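Side-chain contacts in beta-1,4-galactanase (Humicola insolens, PDB 1HJQ), which hydrolyses the beta-1,4-galactosidic linkages of type I arabinogalactans as a family 53 glycoside hydrolase of clan GH-A: residues Leu59-Asn62 with Ile63-Arg67; Thr93-Ala96 with Gly97-Ser100; Asp115-Asn118 with Arg119-Asp122; Arg228-Asn231 with Asn232-Ser235; Gly272-Gln275 with Tyr276-Val280. All coordinates share one frame; numbering follows the deposited sequence.

Contact 1 of 5, residues Leu59-Asn62 with Ile63-Arg67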
loop_
_atom_site.group_PDB
_atom_site.type_symbol
_atom_site.label_atom_id
_atom_site.label_comp_id
_atom_site.label_asym_id
_atom_site.label_seq_id
_atom_site.Cartn_x
_atom_site.Cartn_y
_atom_site.Cartn_z
ATOM N N LEU A 59 15.285 -5.862 -2.476
ATOM C CA LEU A 59 14.853 -6.939 -3.353
ATOM C C LEU A 59 14.955 -8.343 -2.758
ATOM O O LEU A 59 13.955 -9.052 -2.672
ATOM C CB LEU A 59 15.628 -6.872 -4.666
ATOM C CG LEU A 59 14.898 -7.527 -5.838
ATOM C CD1 LEU A 59 13.498 -6.907 -5.977
ATOM C CD2 LEU A 59 15.717 -7.331 -7.115
ATOM N N ASP A 60 16.152 -8.748 -2.349
ATOM C CA ASP A 60 16.340 -10.075 -1.775
ATOM C C ASP A 60 15.348 -10.311 -0.645
ATOM O O ASP A 60 14.702 -11.359 -0.578
ATOM C CB ASP A 60 17.766 -10.234 -1.236
ATOM C CG ASP A 60 18.824 -9.989 -2.298
ATOM O OD1 ASP A 60 18.693 -10.533 -3.418
ATOM O OD2 ASP A 60 19.795 -9.255 -2.006
ATOM N N TYR A 61 15.238 -9.327 0.241
ATOM C CA TYR A 61 14.331 -9.388 1.377
ATOM C C TYR A 61 12.900 -9.635 0.921
ATOM O O TYR A 61 12.188 -10.455 1.500
ATOM C CB TYR A 61 14.400 -8.072 2.173
ATOM C CG TYR A 61 13.453 -7.994 3.359
ATOM C CD1 TYR A 61 12.082 -7.800 3.179
ATOM C CD2 TYR A 61 13.926 -8.147 4.658
ATOM C CE1 TYR A 61 11.208 -7.766 4.263
ATOM C CE2 TYR A 61 13.061 -8.115 5.749
ATOM C CZ TYR A 61 11.704 -7.927 5.546
ATOM O OH TYR A 61 10.848 -7.915 6.630
ATOM N N ASN A 62 12.474 -8.929 -0.120
ATOM C CA ASN A 62 11.112 -9.086 -0.608
ATOM C C ASN A 62 10.881 -10.385 -1.350
ATOM O O ASN A 62 9.745 -10.850 -1.444
ATOM C CB ASN A 62 10.724 -7.894 -1.483
ATOM C CG ASN A 62 10.346 -6.679 -0.662
ATOM O OD1 ASN A 62 9.270 -6.634 -0.061
ATOM N ND2 ASN A 62 11.236 -5.695 -0.612
ATOM N N ILE A 63 11.946 -10.978 -1.874
ATOM C CA ILE A 63 11.805 -12.241 -2.578
ATOM C C ILE A 63 11.567 -13.376 -1.593
ATOM O O ILE A 63 10.807 -14.298 -1.875
ATOM C CB ILE A 63 13.037 -12.545 -3.433
ATOM C CG1 ILE A 63 13.008 -11.644 -4.665
ATOM C CG2 ILE A 63 13.070 -14.023 -3.814
ATOM C CD1 ILE A 63 14.043 -11.976 -5.693
ATOM N N GLN A 64 12.211 -13.308 -0.432
ATOM C CA GLN A 64 12.024 -14.340 0.584
ATOM C C GLN A 64 10.574 -14.266 1.058
ATOM O O GLN A 64 9.924 -15.294 1.265
ATOM C CB GLN A 64 12.974 -14.118 1.763
ATOM C CG GLN A 64 13.574 -15.409 2.312
ATOM C CD GLN A 64 14.550 -15.164 3.451
ATOM O OE1 GLN A 64 15.490 -14.368 3.322
ATOM N NE2 GLN A 64 14.337 -15.849 4.575
ATOM N N LEU A 65 10.065 -13.045 1.207
ATOM C CA LEU A 65 8.687 -12.836 1.639
ATOM C C LEU A 65 7.688 -13.344 0.616
ATOM O O LEU A 65 6.755 -14.075 0.949
ATOM C CB LEU A 65 8.422 -11.353 1.890
ATOM C CG LEU A 65 8.886 -10.820 3.240
ATOM C CD1 LEU A 65 8.436 -9.375 3.421
ATOM C CD2 LEU A 65 8.297 -11.693 4.321
ATOM N N ALA A 66 7.884 -12.942 -0.631
ATOM C CA ALA A 66 6.998 -13.357 -1.710
ATOM C C ALA A 66 6.882 -14.875 -1.744
ATOM O O ALA A 66 5.786 -15.430 -1.675
ATOM C CB ALA A 66 7.527 -12.839 -3.037
ATOM N N ARG A 67 8.022 -15.544 -1.840
ATOM C CA ARG A 67 8.044 -16.989 -1.893
ATOM C C ARG A 67 7.203 -17.548 -0.747
ATOM O O ARG A 67 6.382 -18.442 -0.949
ATOM C CB ARG A 67 9.487 -17.478 -1.817
ATOM C CG ARG A 67 9.693 -18.913 -2.238
ATOM C CD ARG A 67 11.173 -19.218 -2.335
ATOM N NE ARG A 67 11.793 -18.586 -3.499
ATOM C CZ ARG A 67 13.064 -18.194 -3.543
ATOM N NH1 ARG A 67 13.845 -18.363 -2.484
ATOM N NH2 ARG A 67 13.558 -17.644 -4.644
#
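Tyr61 and Leu65, one turn apart at the start of helix 59-71, make the apolar contact. Methyl CD1 of Leu65 lies against CE1 of Tyr61 at 3.3 Å. The methyl meets the ring obliquely, and CG of Leu65 follows at 4.0 Å from the same CE1. The tyrosine ring is swung forward along the helix because its CG is anti to the backbone N (chi1 178°). Its phenol OH bonds to the backbone O of Ser10, and its ring packs edge-to-face on Tyr57.

The backbone bonds form a second group. Ile63 N donates to Leu59 O at 2.9 Å and more weakly to Asp60 O. Gln64 N reaches Asp60 O at 3.2 Å, and Ala66 N reaches Asn62 O at 2.9 Å with an N-H...O angle of 163°. The bond from Leu65 N to Tyr61 O is long and weak.

The polar side chains find their partners outside the two segments. Buried Asn62 ND2 is satisfied by Asn58 O, just before the helix, and by Arg47 O. The carboxylate of Asp60 forms a salt bridge with Arg119 on helix 102-123. Asn58 OD1 also accepts a bond from Tyr61 N, close to where the helix begins.

Leu65 also touches Gln46 of strand 43-48. Helix 59-71 is the helix of the beta-alpha-beta unit 43-48, 59-71, 75-80, a repeating element of the TIM barrel.

Contact 2 of 5, residues Thr93-Ala96 with Gly97-Ser100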
loop_
_atom_site.group_PDB
_atom_site.type_symbol
_atom_site.label_atom_id
_atom_site.label_comp_id
_atom_site.label_asym_id
_atom_site.label_seq_id
_atom_site.Cartn_x
_atom_site.Cartn_y
_atom_site.Cartn_z
ATOM N N THR A 93 12.943 10.795 -1.361
ATOM C CA THR A 93 14.381 10.897 -1.553
ATOM C C THR A 93 14.947 9.962 -2.600
ATOM O O THR A 93 14.956 8.742 -2.422
ATOM C CB THR A 93 15.114 10.629 -0.238
ATOM O OG1 THR A 93 14.517 11.418 0.799
ATOM C CG2 THR A 93 16.601 10.981 -0.370
ATOM N N THR A 94 15.435 10.547 -3.687
ATOM C CA THR A 94 16.033 9.781 -4.769
ATOM C C THR A 94 17.195 8.980 -4.194
ATOM O O THR A 94 17.966 9.493 -3.384
ATOM C CB THR A 94 16.574 10.718 -5.869
ATOM O OG1 THR A 94 15.492 11.471 -6.434
ATOM C CG2 THR A 94 17.257 9.920 -6.960
ATOM N N PRO A 95 17.329 7.706 -4.597
ATOM C CA PRO A 95 18.415 6.845 -4.107
ATOM C C PRO A 95 19.767 7.488 -4.396
ATOM O O PRO A 95 19.999 7.970 -5.506
ATOM C CB PRO A 95 18.223 5.556 -4.909
ATOM C CG PRO A 95 16.751 5.531 -5.171
ATOM C CD PRO A 95 16.452 6.970 -5.524
ATOM N N ALA A 96 20.660 7.508 -3.413
ATOM C CA ALA A 96 21.978 8.097 -3.641
ATOM C C ALA A 96 22.577 7.400 -4.850
ATOM O O ALA A 96 22.448 6.187 -4.990
ATOM C CB ALA A 96 22.874 7.894 -2.429
ATOM N N GLY A 97 23.209 8.170 -5.730
ATOM C CA GLY A 97 23.814 7.590 -6.918
ATOM C C GLY A 97 22.998 7.734 -8.192
ATOM O O GLY A 97 23.560 7.796 -9.280
ATOM N N TRP A 98 21.677 7.784 -8.073
ATOM C CA TRP A 98 20.830 7.929 -9.253
ATOM C C TRP A 98 21.053 9.279 -9.942
ATOM O O TRP A 98 21.463 10.243 -9.314
ATOM C CB TRP A 98 19.366 7.726 -8.856
ATOM C CG TRP A 98 19.062 6.281 -8.630
ATOM C CD1 TRP A 98 19.953 5.309 -8.277
ATOM C CD2 TRP A 98 17.791 5.633 -8.750
ATOM N NE1 TRP A 98 19.321 4.097 -8.173
ATOM C CE2 TRP A 98 17.991 4.264 -8.457
ATOM C CE3 TRP A 98 16.503 6.073 -9.078
ATOM C CZ2 TRP A 98 16.951 3.330 -8.482
ATOM C CZ3 TRP A 98 15.466 5.139 -9.103
ATOM C CH2 TRP A 98 15.700 3.784 -8.807
ATOM N N PRO A 99 20.802 9.352 -11.256
ATOM C CA PRO A 99 20.984 10.576 -12.045
ATOM C C PRO A 99 20.291 11.873 -11.634
ATOM O O PRO A 99 19.357 11.877 -10.836
ATOM C CB PRO A 99 20.629 10.133 -13.467
ATOM C CG PRO A 99 19.839 8.881 -13.277
ATOM C CD PRO A 99 20.493 8.209 -12.131
ATOM N N SER A 100 20.786 12.973 -12.203
ATOM C CA SER A 100 20.289 14.318 -11.930
ATOM C C SER A 100 19.565 14.961 -13.106
ATOM O O SER A 100 19.173 16.122 -13.019
ATOM C CB SER A 100 21.448 15.229 -11.542
ATOM O OG SER A 100 22.397 14.534 -10.763
#
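The indole of Trp98 has the ring of Pro95 laid over one face. CG of Pro95 stands 3.6 Å above the indole plane, over its centre. CB of Pro95 makes a CH-pi contact with the five-membered ring, 3.6 Å from its centroid and only 4° off the ring normal. CD of Pro95 reaches toward the six-membered ring, 3.7 Å from CE3 of Trp98. The proline therefore spans both rings of the indole. Methyl CG2 of Thr94 comes in obliquely and touches CB of Trp98 at 3.6 Å. Elsewhere round the indole lie Leu105, Lys108 and Tyr112 of helix 102-123, and the Tyr112 ring meets it with the planes steeply inclined.

The turn brings proline and indole together. Pro95 to Trp98 is a type II beta turn, closed by Trp98 N bonding to Pro95 O at 3.1 Å with an N-H...O angle of 164°. Gly97 takes the third position with a positive phi, a conformation that glycine adopts readily. The indole is turned back over the proline because CG of Trp98 sits beside its own backbone N, with chi1 -75°.

Thr94 uses its two branches differently. CG2 goes to the tryptophan, while OG1 bonds to Trp142 O.

The contact combines one straight backbone bond with a proline CH-pi contact. Proline C-H groups next to the ring nitrogen and CA are somewhat electron-poor, so they probably suit the electron-rich indole face. The turn is thus held by both polar and CH-pi contacts.

Contact 3 of 5, residues Asp115-Asn118 with Arg119-Asp122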
loop_
_atom_site.group_PDB
_atom_site.type_symbol
_atom_site.label_atom_id
_atom_site.label_comp_id
_atom_site.label_asym_id
_atom_site.label_seq_id
_atom_site.Cartn_x
_atom_site.Cartn_y
_atom_site.Cartn_z
ATOM N N ASP A 115 14.625 -4.620 -13.921
ATOM C CA ASP A 115 15.406 -5.653 -13.267
ATOM C C ASP A 115 14.696 -6.209 -12.045
ATOM O O ASP A 115 14.692 -7.418 -11.828
ATOM C CB ASP A 115 16.777 -5.108 -12.879
ATOM C CG ASP A 115 17.610 -4.722 -14.092
ATOM O OD1 ASP A 115 17.105 -4.863 -15.227
ATOM O OD2 ASP A 115 18.767 -4.275 -13.915
ATOM N N SER A 116 14.084 -5.332 -11.257
ATOM C CA SER A 116 13.376 -5.768 -10.062
ATOM C C SER A 116 12.241 -6.735 -10.396
ATOM O O SER A 116 12.117 -7.799 -9.784
ATOM C CB SER A 116 12.813 -4.568 -9.304
ATOM O OG SER A 116 13.838 -3.776 -8.740
ATOM N N MET A 117 11.400 -6.366 -11.354
ATOM C CA MET A 117 10.295 -7.233 -11.732
ATOM C C MET A 117 10.820 -8.553 -12.286
ATOM O O MET A 117 10.293 -9.624 -11.978
ATOM C CB MET A 117 9.407 -6.533 -12.753
ATOM C CG MET A 117 8.637 -5.346 -12.182
ATOM S SD MET A 117 7.271 -5.808 -11.075
ATOM C CE MET A 117 8.138 -5.985 -9.510
ATOM N N ASN A 118 11.872 -8.481 -13.095
ATOM C CA ASN A 118 12.450 -9.692 -13.665
ATOM C C ASN A 118 13.018 -10.565 -12.557
ATOM O O ASN A 118 13.160 -11.778 -12.708
ATOM C CB ASN A 118 13.545 -9.349 -14.678
ATOM C CG ASN A 118 12.985 -9.008 -16.041
ATOM O OD1 ASN A 118 12.054 -9.655 -16.516
ATOM N ND2 ASN A 118 13.559 -7.998 -16.688
ATOM N N ARG A 119 13.336 -9.942 -11.434
ATOM C CA ARG A 119 13.879 -10.672 -10.303
ATOM C C ARG A 119 12.820 -11.653 -9.797
ATOM O O ARG A 119 13.125 -12.800 -9.461
ATOM C CB ARG A 119 14.273 -9.692 -9.208
ATOM C CG ARG A 119 15.136 -10.293 -8.143
ATOM C CD ARG A 119 16.499 -10.687 -8.674
ATOM N NE ARG A 119 17.244 -11.394 -7.638
ATOM C CZ ARG A 119 17.751 -10.823 -6.549
ATOM N NH1 ARG A 119 17.612 -9.520 -6.345
ATOM N NH2 ARG A 119 18.376 -11.567 -5.645
ATOM N N PHE A 120 11.569 -11.201 -9.752
ATOM C CA PHE A 120 10.473 -12.056 -9.315
ATOM C C PHE A 120 10.144 -13.082 -10.399
ATOM O O PHE A 120 9.921 -14.256 -10.108
ATOM C CB PHE A 120 9.224 -11.226 -9.003
ATOM C CG PHE A 120 9.315 -10.460 -7.721
ATOM C CD1 PHE A 120 9.746 -9.139 -7.710
ATOM C CD2 PHE A 120 8.996 -11.070 -6.516
ATOM C CE1 PHE A 120 9.862 -8.436 -6.515
ATOM C CE2 PHE A 120 9.108 -10.377 -5.315
ATOM C CZ PHE A 120 9.541 -9.060 -5.314
ATOM N N ALA A 121 10.120 -12.629 -11.648
ATOM C CA ALA A 121 9.827 -13.500 -12.778
ATOM C C ALA A 121 10.798 -14.674 -12.815
ATOM O O ALA A 121 10.387 -15.833 -12.896
ATOM C CB ALA A 121 9.919 -12.715 -14.071
ATOM N N ASP A 122 12.090 -14.367 -12.757
ATOM C CA ASP A 122 13.118 -15.397 -12.789
ATOM C C ASP A 122 13.030 -16.310 -11.572
ATOM O O ASP A 122 13.415 -17.479 -11.633
ATOM C CB ASP A 122 14.512 -14.761 -12.847
ATOM C CG ASP A 122 14.721 -13.924 -14.097
ATOM O OD1 ASP A 122 13.960 -14.102 -15.081
ATOM O OD2 ASP A 122 15.659 -13.097 -14.095
#
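Asn118 and Asp122 are joined by a sound backbone bond on helix 102-123. Asp122 N donates to Asn118 O at 2.8 Å with an N-H...O angle of 169°. Ala121 N bonds to Met117 O at 3.0 Å in the carbonyl plane. The bonds of Arg119 N, to Asp115 O and Ser116 O, are weak in geometry. Phe120 N likewise bonds weakly to Ser116 O and Met117 O.

The side-chain polar groups find their partners outside this turn. Ser116 OG bonds to Tyr112 O, one turn back along the helix. Asn118 OD1 accepts a bond from Arg168 N. Asp122 OD2 forms a salt bridge with NH2 of the same Arg168, so the loop residue is held through both backbone and side chain. The Arg119 chain runs outward from the helix, CG anti to the backbone N (chi1 -166°), and bends at chi2 (67°); its charge is paired with Asp60.

The apolar part is small. Methyl CE of Met117 meets CD1 of Phe120 obliquely at 4.0 Å. The methionine chain bends at chi2 and chi3, which folds its methyl back toward the ring.

Phe120 packs on Leu76 and Ile78 of strand 75-80, while Ser116 and Met117 touch Phe80. Arg119 and Phe120 also touch Leu59 of helix 59-71. The loop around Arg168 lies against Asn118, Ala121 and Asp122.

Contact 4 of 5, residues Arg228-Asn231 with Asn232-Ser235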
loop_
_atom_site.group_PDB
_atom_site.type_symbol
_atom_site.label_atom_id
_atom_site.label_comp_id
_atom_site.label_asym_id
_atom_site.label_seq_id
_atom_site.Cartn_x
_atom_site.Cartn_y
_atom_site.Cartn_z
ATOM N N ARG A 228 -17.396 9.255 -2.340
ATOM C CA ARG A 228 -17.561 10.189 -3.443
ATOM C C ARG A 228 -16.313 10.279 -4.295
ATOM O O ARG A 228 -16.385 10.278 -5.520
ATOM C CB ARG A 228 -17.891 11.585 -2.913
ATOM C CG ARG A 228 -17.926 12.651 -3.996
ATOM C CD ARG A 228 -18.374 13.970 -3.411
ATOM N NE ARG A 228 -19.791 14.282 -3.643
ATOM C CZ ARG A 228 -20.806 13.424 -3.535
ATOM N NH1 ARG A 228 -20.605 12.149 -3.203
ATOM N NH2 ARG A 228 -22.044 13.859 -3.734
ATOM N N SER A 229 -15.169 10.369 -3.630
ATOM C CA SER A 229 -13.892 10.487 -4.312
ATOM C C SER A 229 -13.673 9.309 -5.250
ATOM O O SER A 229 -13.345 9.497 -6.422
ATOM C CB SER A 229 -12.763 10.577 -3.290
ATOM O OG SER A 229 -11.549 10.922 -3.919
ATOM N N LEU A 230 -13.867 8.098 -4.738
ATOM C CA LEU A 230 -13.694 6.905 -5.552
ATOM C C LEU A 230 -14.615 6.940 -6.771
ATOM O O LEU A 230 -14.174 6.684 -7.891
ATOM C CB LEU A 230 -13.967 5.643 -4.724
ATOM C CG LEU A 230 -13.067 5.491 -3.498
ATOM C CD1 LEU A 230 -13.356 4.184 -2.789
ATOM C CD2 LEU A 230 -11.616 5.552 -3.926
ATOM N N ASN A 231 -15.888 7.261 -6.554
ATOM C CA ASN A 231 -16.837 7.331 -7.658
ATOM C C ASN A 231 -16.399 8.346 -8.696
ATOM O O ASN A 231 -16.478 8.080 -9.900
ATOM C CB ASN A 231 -18.233 7.686 -7.155
ATOM C CG ASN A 231 -18.993 6.475 -6.648
ATOM O OD1 ASN A 231 -19.255 5.536 -7.406
ATOM N ND2 ASN A 231 -19.353 6.487 -5.368
ATOM N N ASN A 232 -15.929 9.502 -8.231
ATOM C CA ASN A 232 -15.467 10.545 -9.141
ATOM C C ASN A 232 -14.260 10.077 -9.951
ATOM O O ASN A 232 -14.186 10.298 -11.162
ATOM C CB ASN A 232 -15.091 11.813 -8.373
ATOM C CG ASN A 232 -16.286 12.490 -7.729
ATOM O OD1 ASN A 232 -17.436 12.184 -8.038
ATOM N ND2 ASN A 232 -16.014 13.431 -6.832
ATOM N N MET A 233 -13.317 9.433 -9.271
ATOM C CA MET A 233 -12.103 8.930 -9.910
ATOM C C MET A 233 -12.451 7.893 -10.972
ATOM O O MET A 233 -12.021 7.999 -12.125
ATOM C CB MET A 233 -11.177 8.308 -8.858
ATOM C CG MET A 233 -10.643 9.296 -7.825
ATOM S SD MET A 233 -9.822 8.486 -6.420
ATOM C CE MET A 233 -8.570 7.486 -7.281
ATOM N N VAL A 234 -13.234 6.894 -10.569
ATOM C CA VAL A 234 -13.654 5.820 -11.465
ATOM C C VAL A 234 -14.391 6.330 -12.707
ATOM O O VAL A 234 -14.040 5.982 -13.833
ATOM C CB VAL A 234 -14.559 4.813 -10.723
ATOM C CG1 VAL A 234 -15.124 3.804 -11.701
ATOM C CG2 VAL A 234 -13.763 4.104 -9.632
ATOM N N SER A 235 -15.407 7.160 -12.494
ATOM C CA SER A 235 -16.191 7.714 -13.590
ATOM C C SER A 235 -15.359 8.584 -14.527
ATOM O O SER A 235 -15.655 8.698 -15.717
ATOM C CB SER A 235 -17.354 8.541 -13.040
ATOM O OG SER A 235 -18.112 9.106 -14.093
#
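Met233 N bonds to Ser229 O at 2.8 Å, with an N-H...O angle of 162°. CG of Met233, set beside its own backbone N, also lies near Ser229 O. Val234 N makes an equally short bond to Leu230 O, and this one is nearly straight at 175°. Asn232 N to Arg228 O and Ser235 N to Asn231 O continue the same regular helical pattern.

The sulfur of Met233 approaches two side chains of the preceding turn. SD is 3.9 Å from OG of Ser229 and 4.2 Å from methyl CD2 of Leu230. The serine OG has its polar partner elsewhere, bonding to Gly182 O.

On another side of the helix, the side chains of Arg228 and Asn232 meet without a hydrogen bond between them. The aliphatic CG of Arg228 touches ND2 of Asn232 at 3.5 Å. The two chains cross at a slant, and the guanidinium and amide planes are 57° apart. Arg228 is extended as far as CD and bends at chi3, beyond the carbon that makes this contact.

Helix 223-237 connects strands 208-212 and 240-245 of the barrel. Leu230 and Val234 rest on Val241 of the second strand. Ser229, Asn232 and Met233 pack on Trp185 of helix 185-198. Val287, in the loop after helix 270-286, touches both Leu230 and Val234.

Contact 5 of 5, residues Gly272-Gln275 with Tyr276-Val280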
loop_
_atom_site.group_PDB
_atom_site.type_symbol
_atom_site.label_atom_id
_atom_site.label_comp_id
_atom_site.label_asym_id
_atom_site.label_seq_id
_atom_site.Cartn_x
_atom_site.Cartn_y
_atom_site.Cartn_z
ATOM N N GLY A 272 -14.245 -2.709 17.271
ATOM C CA GLY A 272 -14.225 -1.491 16.482
ATOM C C GLY A 272 -13.430 -1.625 15.196
ATOM O O GLY A 272 -13.794 -1.054 14.167
ATOM N N GLN A 273 -12.334 -2.374 15.244
ATOM C CA GLN A 273 -11.528 -2.564 14.049
ATOM C C GLN A 273 -12.366 -3.284 13.002
ATOM O O GLN A 273 -12.372 -2.902 11.834
ATOM C CB GLN A 273 -10.276 -3.390 14.360
ATOM C CG GLN A 273 -9.263 -2.695 15.260
ATOM C CD GLN A 273 -7.982 -3.495 15.411
ATOM O OE1 GLN A 273 -8.010 -4.655 15.807
ATOM N NE2 GLN A 273 -6.853 -2.874 15.098
ATOM N N THR A 274 -13.073 -4.327 13.429
ATOM C CA THR A 274 -13.914 -5.117 12.539
ATOM C C THR A 274 -14.922 -4.198 11.876
ATOM O O THR A 274 -15.038 -4.144 10.654
ATOM C CB THR A 274 -14.668 -6.213 13.325
ATOM O OG1 THR A 274 -13.719 -7.025 14.029
ATOM C CG2 THR A 274 -15.472 -7.103 12.381
ATOM N N GLN A 275 -15.638 -3.463 12.714
ATOM C CA GLN A 275 -16.654 -2.522 12.274
ATOM C C GLN A 275 -16.085 -1.534 11.251
ATOM O O GLN A 275 -16.659 -1.342 10.177
ATOM C CB GLN A 275 -17.173 -1.772 13.497
ATOM C CG GLN A 275 -18.482 -1.049 13.328
ATOM C CD GLN A 275 -18.939 -0.432 14.637
ATOM O OE1 GLN A 275 -18.870 -1.071 15.697
ATOM N NE2 GLN A 275 -19.410 0.811 14.577
ATOM N N TYR A 276 -14.951 -0.918 11.583
ATOM C CA TYR A 276 -14.330 0.058 10.696
ATOM C C TYR A 276 -13.831 -0.547 9.388
ATOM O O TYR A 276 -14.108 -0.024 8.310
ATOM C CB TYR A 276 -13.158 0.758 11.396
ATOM C CG TYR A 276 -12.505 1.838 10.555
ATOM C CD1 TYR A 276 -13.057 3.122 10.464
ATOM C CD2 TYR A 276 -11.334 1.577 9.849
ATOM C CE1 TYR A 276 -12.448 4.121 9.693
ATOM C CE2 TYR A 276 -10.721 2.559 9.076
ATOM C CZ TYR A 276 -11.275 3.828 9.002
ATOM O OH TYR A 276 -10.635 4.792 8.251
ATOM N N ILE A 277 -13.081 -1.636 9.486
ATOM C CA ILE A 277 -12.544 -2.282 8.300
ATOM C C ILE A 277 -13.673 -2.718 7.386
ATOM O O ILE A 277 -13.555 -2.653 6.167
ATOM C CB ILE A 277 -11.680 -3.506 8.672
ATOM C CG1 ILE A 277 -10.464 -3.044 9.480
ATOM C CG2 ILE A 277 -11.233 -4.240 7.407
ATOM C CD1 ILE A 277 -9.628 -4.172 10.031
ATOM N N GLN A 278 -14.776 -3.146 7.979
ATOM C CA GLN A 278 -15.917 -3.590 7.197
ATOM C C GLN A 278 -16.629 -2.415 6.529
ATOM O O GLN A 278 -17.062 -2.523 5.384
ATOM C CB GLN A 278 -16.880 -4.382 8.089
ATOM C CG GLN A 278 -18.053 -5.021 7.358
ATOM C CD GLN A 278 -18.364 -6.423 7.864
ATOM O OE1 GLN A 278 -18.404 -6.671 9.080
ATOM N NE2 GLN A 278 -18.595 -7.350 6.932
ATOM N N SER A 279 -16.744 -1.295 7.237
ATOM C CA SER A 279 -17.388 -0.105 6.682
ATOM C C SER A 279 -16.603 0.397 5.474
ATOM O O SER A 279 -17.182 0.762 4.447
ATOM C CB SER A 279 -17.442 1.015 7.716
ATOM O OG SER A 279 -18.193 0.635 8.845
ATOM N N VAL A 280 -15.279 0.418 5.614
ATOM C CA VAL A 280 -14.401 0.872 4.548
ATOM C C VAL A 280 -14.524 -0.062 3.352
ATOM O O VAL A 280 -14.501 0.379 2.202
ATOM C CB VAL A 280 -12.939 0.918 5.031
ATOM C CG1 VAL A 280 -12.018 1.339 3.894
ATOM C CG2 VAL A 280 -12.823 1.881 6.194
#
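Ser279 carries its hydroxyl back beside its own backbone N, with chi1 -61°, and this brings OG to Gln275 O. Ile277 likewise turns CG1 beside its backbone N (chi1 -63°), and its CD1 then comes within 4.4 Å of CB of Gln273.

Gln275 O is gripped twice by Ser279. OG donates at 2.8 Å, from 37° out of the carbonyl plane. Ser279 N donates at 2.9 Å from the opposite face. One carbonyl thus holds both the backbone and the side chain of the serine, which should fix the hydroxyl's rotation. The other backbone bonds are regular. Tyr276 N reaches Gly272 O and Ile277 N reaches Gln273 O, both at 2.8 Å. Gln278 N reaches Thr274 O at 2.9 Å.

Side chains of 272-275 bond outside the two segments. Thr274 OG1 bonds to Ala270 O, one turn back. Gln273 is held at both ends of its amide: NE2 gives to Trp248 O and Thr314 O, and OE1 accepts from Ser325 OG.

The ring of Tyr276 stacks on Trp248. Methyl CG2 of Val280 lies over one face of the Tyr276 ring, 3.6 Å above the plane and offset toward the rim. The tyrosine side chain is about 10 Å from that of Glu245, the probable nucleophile.

Helix 270-286 precedes strand 290-296, whose Tyr295 touches Gln273 and Ile277. This is an outer helix packed on its strand, as expected in a TIM barrel.

The contacts follow one another along the chain in the order 1 to 5. Contacts 1, 3, 4 and 5 lie on helices 59-71, 102-123, 223-237 and 270-286, which belong to the helical layer round the eight-stranded parallel barrel. Contact 2 lies in the loop between strand 75-80 and helix 102-123. Contacts 1 and 3, with centres about 11 Å apart, touch through a salt bridge and apolar packing. Contacts 4 and 5 are about 21 Å apart between centres and do not touch. Contacts 1 and 4 lie on opposite sides of the chain's centre. Each of the five contacts is local, and among them only 1 and 3 join neighbouring helices of the TIM barrel directly.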